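Long-range contact in transcriptional regulator I2 (Pseudomonas fluorescens, PDB 4MXM), which is the Crohn's disease-associated superantigen Pfit, a TetR-family protein that probably binds DNA as a transcriptional regulator: residues Leu98-Cys103 against Gln143-Val148. Residues are numbered along the deposited sequence; the frame is centred on the assembly and turned at random.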
loop_
_atom_site.group_PDB
_atom_site.type_symbol
_atom_site.label_atom_id
_atom_site.label_comp_id
_atom_site.label_asym_id
_atom_site.label_seq_id
_atom_site.Cartn_x
_atom_site.Cartn_y
_atom_site.Cartn_z
ATOM N N LEU A 98 14.009 4.562 12.601
ATOM C CA LEU A 98 12.748 4.693 13.323
ATOM C C LEU A 98 12.100 6.049 13.060
ATOM O O LEU A 98 10.876 6.162 13.001
ATOM C CB LEU A 98 12.971 4.506 14.826
ATOM C CG LEU A 98 11.727 4.612 15.712
ATOM C CD1 LEU A 98 10.731 3.518 15.363
ATOM C CD2 LEU A 98 12.102 4.556 17.187
ATOM N N ALA A 99 12.934 7.073 12.899
ATOM C CA ALA A 99 12.450 8.420 12.619
ATOM C C ALA A 99 11.699 8.471 11.294
ATOM O O ALA A 99 10.645 9.096 11.194
ATOM C CB ALA A 99 13.605 9.410 12.615
ATOM N N LEU A 100 12.244 7.803 10.282
ATOM C CA LEU A 100 11.627 7.783 8.960
ATOM C C LEU A 100 10.352 6.943 8.939
ATOM O O LEU A 100 9.378 7.297 8.274
ATOM C CB LEU A 100 12.614 7.271 7.911
ATOM C CG LEU A 100 13.876 8.113 7.714
ATOM C CD1 LEU A 100 14.602 7.688 6.451
ATOM C CD2 LEU A 100 13.536 9.596 7.672
ATOM N N ILE A 101 10.367 5.828 9.661
ATOM C CA ILE A 101 9.190 4.974 9.762
ATOM C C ILE A 101 8.045 5.730 10.427
ATOM O O ILE A 101 6.919 5.732 9.932
ATOM C CB ILE A 101 9.492 3.686 10.552
ATOM C CG1 ILE A 101 10.403 2.766 9.738
ATOM C CG2 ILE A 101 8.203 2.964 10.919
ATOM C CD1 ILE A 101 10.904 1.562 10.507
ATOM N N ARG A 102 8.350 6.388 11.541
ATOM C CA ARG A 102 7.351 7.138 12.296
ATOM C C ARG A 102 6.760 8.295 11.493
ATOM O O ARG A 102 5.552 8.527 11.524
ATOM C CB ARG A 102 7.949 7.653 13.606
ATOM C CG ARG A 102 7.032 8.578 14.388
ATOM C CD ARG A 102 7.658 9.006 15.706
ATOM N NE ARG A 102 9.036 9.462 15.551
ATOM C CZ ARG A 102 10.096 8.818 16.032
ATOM N NH1 ARG A 102 11.313 9.306 15.840
ATOM N NH2 ARG A 102 9.937 7.690 16.709
ATOM N N CYS A 103 7.615 9.018 10.774
ATOM C CA CYS A 103 7.165 10.148 9.966
ATOM C C CYS A 103 6.238 9.706 8.842
ATOM O O CYS A 103 5.204 10.329 8.599
ATOM C CB CYS A 103 8.358 10.912 9.387
ATOM S SG CYS A 103 9.228 11.949 10.582
ATOM N N GLN A 143 15.331 9.627 -1.620
ATOM C CA GLN A 143 16.774 9.701 -1.406
ATOM C C GLN A 143 17.122 9.590 0.073
ATOM O O GLN A 143 18.103 8.940 0.446
ATOM C CB GLN A 143 17.345 11.008 -1.958
ATOM C CG GLN A 143 18.840 11.158 -1.690
ATOM C CD GLN A 143 19.342 12.557 -1.950
ATOM O OE1 GLN A 143 18.707 13.334 -2.658
ATOM N NE2 GLN A 143 20.493 12.888 -1.374
ATOM N N ILE A 144 16.312 10.233 0.908
ATOM C CA ILE A 144 16.518 10.206 2.349
ATOM C C ILE A 144 16.340 8.789 2.896
ATOM O O ILE A 144 17.126 8.334 3.729
ATOM C CB ILE A 144 15.557 11.178 3.061
ATOM C CG1 ILE A 144 15.862 12.622 2.651
ATOM C CG2 ILE A 144 15.643 11.015 4.570
ATOM C CD1 ILE A 144 14.901 13.636 3.230
ATOM N N TRP A 145 15.312 8.095 2.417
ATOM C CA TRP A 145 15.082 6.706 2.797
ATOM C C TRP A 145 16.270 5.826 2.419
ATOM O O TRP A 145 16.769 5.061 3.239
ATOM C CB TRP A 145 13.807 6.170 2.141
ATOM C CG TRP A 145 12.569 6.381 2.958
ATOM C CD1 TRP A 145 11.607 7.328 2.762
ATOM C CD2 TRP A 145 12.162 5.626 4.105
ATOM N NE1 TRP A 145 10.624 7.209 3.715
ATOM C CE2 TRP A 145 10.942 6.172 4.553
ATOM C CE3 TRP A 145 12.710 4.543 4.797
ATOM C CZ2 TRP A 145 10.260 5.669 5.659
ATOM C CZ3 TRP A 145 12.032 4.046 5.897
ATOM C CH2 TRP A 145 10.822 4.609 6.316
ATOM N N LEU A 146 16.722 5.947 1.175
ATOM C CA LEU A 146 17.827 5.132 0.674
ATOM C C LEU A 146 19.143 5.393 1.406
ATOM O O LEU A 146 19.912 4.467 1.657
ATOM C CB LEU A 146 18.010 5.349 -0.828
ATOM C CG LEU A 146 16.825 4.939 -1.703
ATOM C CD1 LEU A 146 17.026 5.410 -3.134
ATOM C CD2 LEU A 146 16.612 3.432 -1.653
ATOM N N GLN A 147 19.400 6.653 1.742
ATOM C CA GLN A 147 20.618 7.013 2.462
ATOM C C GLN A 147 20.621 6.424 3.872
ATOM O O GLN A 147 21.597 5.804 4.291
ATOM C CB GLN A 147 20.779 8.535 2.525
ATOM C CG GLN A 147 22.051 8.999 3.218
ATOM C CD GLN A 147 23.284 8.853 2.342
ATOM O OE1 GLN A 147 24.272 8.236 2.738
ATOM N NE2 GLN A 147 23.233 9.431 1.146
ATOM N N VAL A 148 19.521 6.618 4.595
ATOM C CA VAL A 148 19.402 6.120 5.962
ATOM C C VAL A 148 19.419 4.591 6.009
ATOM O O VAL A 148 20.092 3.994 6.852
ATOM C CB VAL A 148 18.130 6.662 6.649
ATOM C CG1 VAL A 148 17.921 6.004 8.005
ATOM C CG2 VAL A 148 18.216 8.173 6.795
#
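In Leu100 the side chain points toward helix 128-154, with CG anti to the carbonyl carbon (chi1 -62°), and its methyls reach Ile144 and Val148. In Trp145, chi1 of -90° turns the indole toward helix 93-108, and one face meets Leu100. CB of Leu100 then sits over that face, 3.6 Å from the centroid of the six-membered ring, in a CH-pi contact. The carbonyl O of Leu100 also lies close to the ring, 3.2 Å from Trp145 CZ2. Ile101 comes to the ring edge, with CG1 in the indole plane and 3.9 Å from CH2 of Trp145. The CD1 methyl of Leu100 meets CG2 of Val148 tip to tip at 3.7 Å. The same CD1 lies 4.0 Å from CG2 of Ile144, one turn earlier. Leu100 thus fits among three residues of helix 128-154, with no hydrogen bond between the two segments. Met83 and Leu87 of helix 64-89 also touch Leu100, and Arg166 makes a cation-pi contact with Trp145. The helix segments run roughly antiparallel, at 148°, with their axes 10.7 Å apart. This buried packing of helices 93-108 and 128-154 belongs to the all-helical C-terminal domain of the TetR family.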